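PDB 4DNG: putative aldehyde dehydrogenase AldY from Bacillus subtilis, which probably oxidises aldehydes to carboxylates with NAD(+) as cofactor, and may help protect the cell against stress from ethanol and related compounds. Local coordinates for residues K8-N12 with G13-G17; I342-A345 with K346-I350. All blocks are in the same frame, centred on the assembly; numbering follows the deposited sequence.

Interaction 1 of 2, residues K8-N12 with G13-G17; sequences KSFIN and GKWTG
Ser9 and Thr16 form a hydrogen-bonded pair of a two-stranded antiparallel hairpin, with Ile11 and Lys14 as the second such pair next to the turn. Strands 9-11 and 14-16 approach to 4.6 Å between their short axes, and their directions differ by 134°, well short of antiparallel and consistent with a marked twist over these short strands. Four backbone bonds tie it: Ser9 N to Thr16 O, Thr16 N to Ser9 O, Ile11 N to Lys14 O, and Lys14 N to Ile11 O at 2.7 Å. A type I' turn from Ile11 to Lys14 makes the reversal, and the positive phi of Gly13 would jam a side chain against the preceding carbonyl. Lys14 O also accepts from Thr16 OG1 at 3.2 Å, from above the carbonyl plane.

Phe10 and Trp15, the non-hydrogen-bonded pair, share one face of the hairpin. The edge of Phe10 points at the indole face in a T-shaped stack, with Phe10 CD1 3.4 Å from Trp15 CE2 and the planes at 64°. With chi1 at -174°, the Phe10 ring swings away from its own amide nitrogen and out across the turn, bringing Phe10 CZ within 3.5 Å of Gly13 CA. Phe10 CB adds a CH-pi contact over the six-membered ring of Trp15. On the face bearing Ile11 and Thr16, Ile11 CD1 touches Thr16 CG2 at 4.0 Å.

Trp15 NE1 bonds Glu195 of helix 183-196, whose Ala191 touches both side chains. A leucine in place of Trp15 would probably leave the Phe10 edge without its aromatic face and Glu195 without this donor. The chemistry is thus divided: backbone bonds fix the register, while the aromatic pair joins the hairpin to helix 183-196.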
loop_
_atom_site.group_PDB
_atom_site.type_symbol
_atom_site.label_atom_id
_atom_site.label_comp_id
_atom_site.label_asym_id
_atom_site.label_seq_id
_atom_site.Cartn_x
_atom_site.Cartn_y
_atom_site.Cartn_z
ATOM N N LYS A 8 21.128 -16.041 20.732
ATOM C CA LYS A 8 21.725 -14.780 20.325
ATOM C C LYS A 8 21.039 -14.195 19.093
ATOM O O LYS A 8 20.295 -14.883 18.397
ATOM C CB LYS A 8 23.220 -14.972 20.048
ATOM C CG LYS A 8 23.913 -15.920 21.011
ATOM C CD LYS A 8 25.258 -15.387 21.465
ATOM C CE LYS A 8 25.632 -15.966 22.823
ATOM N NZ LYS A 8 26.829 -15.281 23.386
ATOM N N SER A 9 21.296 -12.916 18.833
ATOM C CA SER A 9 20.904 -12.306 17.592
ATOM C C SER A 9 21.811 -12.872 16.566
ATOM O O SER A 9 22.910 -13.325 16.894
ATOM C CB SER A 9 21.112 -10.808 17.637
ATOM O OG SER A 9 20.244 -10.227 18.579
ATOM N N PHE A 10 21.359 -12.859 15.319
ATOM C CA PHE A 10 22.221 -13.216 14.215
ATOM C C PHE A 10 22.289 -11.953 13.385
ATOM O O PHE A 10 21.333 -11.618 12.688
ATOM C CB PHE A 10 21.663 -14.401 13.425
ATOM C CG PHE A 10 22.576 -14.918 12.346
ATOM C CD1 PHE A 10 23.576 -15.832 12.630
ATOM C CD2 PHE A 10 22.405 -14.527 11.027
ATOM C CE1 PHE A 10 24.421 -16.319 11.623
ATOM C CE2 PHE A 10 23.242 -15.019 10.013
ATOM C CZ PHE A 10 24.247 -15.921 10.310
ATOM N N ILE A 11 23.421 -11.254 13.511
ATOM C CA ILE A 11 23.712 -10.028 12.785
ATOM C C ILE A 11 24.962 -10.218 11.920
ATOM O O ILE A 11 25.950 -10.806 12.361
ATOM C CB ILE A 11 23.831 -8.808 13.750
ATOM C CG1 ILE A 11 22.549 -8.674 14.607
ATOM C CG2 ILE A 11 24.040 -7.520 12.967
ATOM C CD1 ILE A 11 22.669 -7.845 15.880
ATOM N N ASN A 12 24.878 -9.759 10.672
ATOM C CA ASN A 12 25.993 -9.770 9.715
ATOM C C ASN A 12 26.758 -11.075 9.690
ATOM O O ASN A 12 27.983 -11.092 9.604
ATOM C CB ASN A 12 26.948 -8.590 9.976
ATOM C CG ASN A 12 27.834 -8.252 8.768
ATOM O OD1 ASN A 12 27.493 -8.518 7.607
ATOM N ND2 ASN A 12 28.986 -7.662 9.051
ATOM N N GLY A 13 26.032 -12.178 9.788
ATOM C CA GLY A 13 26.637 -13.489 9.657
ATOM C C GLY A 13 27.203 -13.997 10.955
ATOM O O GLY A 13 27.897 -15.013 10.954
ATOM N N LYS A 14 26.918 -13.303 12.062
ATOM C CA LYS A 14 27.465 -13.690 13.377
ATOM C C LYS A 14 26.433 -13.773 14.489
ATOM O O LYS A 14 25.489 -12.966 14.560
ATOM C CB LYS A 14 28.549 -12.711 13.849
ATOM C CG LYS A 14 29.606 -12.306 12.833
ATOM C CD LYS A 14 30.699 -13.344 12.742
ATOM C CE LYS A 14 31.994 -12.690 12.281
ATOM N NZ LYS A 14 33.148 -13.601 12.492
ATOM N N TRP A 15 26.655 -14.722 15.390
ATOM C CA TRP A 15 25.903 -14.804 16.643
ATOM C C TRP A 15 26.440 -13.766 17.564
ATOM O O TRP A 15 27.609 -13.781 17.916
ATOM C CB TRP A 15 25.963 -16.218 17.236
ATOM C CG TRP A 15 25.376 -17.188 16.250
ATOM C CD1 TRP A 15 26.051 -17.963 15.300
ATOM C CD2 TRP A 15 23.955 -17.422 15.994
ATOM N NE1 TRP A 15 25.160 -18.661 14.516
ATOM C CE2 TRP A 15 23.888 -18.399 14.895
ATOM C CE3 TRP A 15 22.769 -16.980 16.584
ATOM C CZ2 TRP A 15 22.681 -18.883 14.418
ATOM C CZ3 TRP A 15 21.553 -17.466 16.085
ATOM C CH2 TRP A 15 21.514 -18.398 15.033
ATOM N N THR A 16 25.567 -12.839 17.928
ATOM C CA THR A 16 25.926 -11.584 18.547
ATOM C C THR A 16 25.068 -11.433 19.778
ATOM O O THR A 16 23.824 -11.333 19.668
ATOM C CB THR A 16 25.556 -10.446 17.588
ATOM O OG1 THR A 16 26.399 -10.518 16.443
ATOM C CG2 THR A 16 25.676 -9.077 18.242
ATOM N N GLY A 17 25.720 -11.411 20.941
ATOM C CA GLY A 17 25.051 -11.100 22.210
ATOM C C GLY A 17 24.405 -9.715 22.229
ATOM O O GLY A 17 24.737 -8.842 21.424
#

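Interaction 2 of 2, residues I342-A345 with K346-I350; sequences IEQA and KTDGI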
loop_
_atom_site.group_PDB
_atom_site.type_symbol
_atom_site.label_atom_id
_atom_site.label_comp_id
_atom_site.label_asym_id
_atom_site.label_seq_id
_atom_site.Cartn_x
_atom_site.Cartn_y
_atom_site.Cartn_z
ATOM N N ILE A 342 -14.369 -14.392 30.210
ATOM C CA ILE A 342 -15.322 -15.444 30.502
ATOM C C ILE A 342 -16.281 -14.965 31.588
ATOM O O ILE A 342 -17.475 -15.283 31.552
ATOM C CB ILE A 342 -14.603 -16.755 30.888
ATOM C CG1 ILE A 342 -13.928 -17.351 29.651
ATOM C CG2 ILE A 342 -15.562 -17.763 31.523
ATOM C CD1 ILE A 342 -13.011 -18.527 29.932
ATOM N N GLU A 343 -15.755 -14.189 32.536
ATOM C CA GLU A 343 -16.572 -13.584 33.587
ATOM C C GLU A 343 -17.556 -12.575 32.991
ATOM O O GLU A 343 -18.737 -12.529 33.377
ATOM C CB GLU A 343 -15.696 -12.937 34.667
ATOM C CG GLU A 343 -15.065 -13.940 35.623
ATOM C CD GLU A 343 -16.049 -15.011 36.087
ATOM O OE1 GLU A 343 -17.024 -14.682 36.807
ATOM O OE2 GLU A 343 -15.849 -16.191 35.730
ATOM N N GLN A 344 -17.054 -11.799 32.031
ATOM C CA GLN A 344 -17.850 -10.839 31.290
ATOM C C GLN A 344 -19.109 -11.483 30.690
ATOM O O GLN A 344 -20.209 -10.970 30.879
ATOM C CB GLN A 344 -17.003 -10.175 30.198
ATOM C CG GLN A 344 -17.646 -8.958 29.551
ATOM C CD GLN A 344 -17.777 -7.778 30.503
ATOM O OE1 GLN A 344 -18.320 -7.896 31.606
ATOM N NE2 GLN A 344 -17.280 -6.625 30.074
ATOM N N ALA A 345 -18.942 -12.614 29.997
ATOM C CA ALA A 345 -20.054 -13.306 29.326
ATOM C C ALA A 345 -21.000 -13.955 30.305
ATOM O O ALA A 345 -22.192 -14.092 30.027
ATOM C CB ALA A 345 -19.530 -14.356 28.367
ATOM N N LYS A 346 -20.452 -14.373 31.438
ATOM C CA LYS A 346 -21.242 -14.971 32.491
ATOM C C LYS A 346 -22.197 -13.954 33.107
ATOM O O LYS A 346 -23.404 -14.175 33.093
ATOM C CB LYS A 346 -20.340 -15.615 33.536
ATOM C CG LYS A 346 -19.867 -16.997 33.123
ATOM C CD LYS A 346 -19.166 -17.683 34.278
ATOM C CE LYS A 346 -19.126 -19.190 34.093
ATOM N NZ LYS A 346 -18.064 -19.780 34.950
ATOM N N THR A 347 -21.664 -12.834 33.607
ATOM C CA THR A 347 -22.498 -11.747 34.159
ATOM C C THR A 347 -23.477 -11.205 33.112
ATOM O O THR A 347 -24.577 -10.762 33.456
ATOM C CB THR A 347 -21.664 -10.560 34.703
ATOM O OG1 THR A 347 -20.349 -10.999 35.061
ATOM C CG2 THR A 347 -22.360 -9.920 35.923
ATOM N N ASP A 348 -23.061 -11.263 31.844
ATOM C CA ASP A 348 -23.860 -10.830 30.688
ATOM C C ASP A 348 -25.074 -11.699 30.358
ATOM O O ASP A 348 -25.901 -11.306 29.535
ATOM C CB ASP A 348 -22.979 -10.764 29.441
ATOM C CG ASP A 348 -22.380 -9.394 29.217
ATOM O OD1 ASP A 348 -22.332 -8.591 30.173
ATOM O OD2 ASP A 348 -21.951 -9.123 28.072
ATOM N N GLY A 349 -25.153 -12.884 30.967
ATOM C CA GLY A 349 -26.272 -13.803 30.755
ATOM C C GLY A 349 -26.026 -15.005 29.855
ATOM O O GLY A 349 -26.736 -16.009 29.961
ATOM N N ILE A 350 -25.030 -14.916 28.972
ATOM C CA ILE A 350 -24.800 -15.940 27.940
ATOM C C ILE A 350 -24.603 -17.336 28.526
ATOM O O ILE A 350 -23.813 -17.516 29.439
ATOM C CB ILE A 350 -23.610 -15.587 27.024
ATOM C CG1 ILE A 350 -23.957 -14.396 26.118
ATOM C CG2 ILE A 350 -23.220 -16.779 26.159
ATOM C CD1 ILE A 350 -23.499 -13.052 26.640
#
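Backbone hydrogen bonds between Ile342-Ala345 and Lys346-Ile350 trace the last turn of helix 332-347 and its end. Lys346 N reaches Ile342 O, Thr347 N reaches Glu343 O, and Asp348 N reaches Gln344 O at 3.0 Å, all four residues apart. Of these the Thr347 bond is the straightest, with an N-H...O angle of 173°. Beyond them the pattern changes: Ile350 N turns back to Ala345 O in a weak bond of 3.1 Å, and Gly349 N bonds Lys346 O. Together with the positive phi of Gly349 (104°), these two bonds back into the last turn define a Schellman motif. A side chain at Gly349 would be jammed against the preceding carbonyl oxygen, which accounts for the glycine.

One side-chain hydrogen bond reinforces the turn. Thr347 OG1 donates to Glu343 O at 2.8 Å, approaching from above the carbonyl plane, so that this single oxygen is gripped by both the amide and the hydroxyl of Thr347.

The opposite charges of Glu343 and Lys346 are near each other but not in contact. Glu343 OE2 lies 4.3 Å from Lys346 NZ, beyond a salt bridge, and its nearest approach to that side chain is at Lys346 CD. Extended beyond CG (chi2 -171°), the lysine carries its ammonium to Glu355, with which it does form a salt bridge.

Apolar contact within the turn is slight: Ala345 CB and Ile350 CB are 4.5 Å apart, while Ile350 CB lies 3.6 Å from Ala345 O.

Both of these side chains, and Ile342, rest on Phe368 of strand 362-369, where Ile342 also meets Tyr366. Ala345 touches Ile377 of helix 376-379, and Gln344 and Asp348 meet Lys376 there. The cap thus redirects the chain from helix 332-347 into strand 351-354, which pairs antiparallel with strand 362-369.

In the fold
Interactions 1 and 2 are separate local structures on opposite sides of the chain's centre. Their centres are 48 Å apart, their nearest atoms about 35 Å apart, and they follow one another along the chain without touching. The centre of residues 8-17 is about 24 Å from the centre of the chain, and that of residues 342-350 about 30 Å; the first packs against helices 43-60 and 183-196, the second beside strand 362-369. Both are away from the predicted active-site Glu253 and the NAD(+) site inferred at 231-236; the other predicted catalytic residue, Cys287, is not modelled. Each turns the chain at a glycine with positive phi, Gly13 in a type I' turn and Gly349 in a Schellman motif.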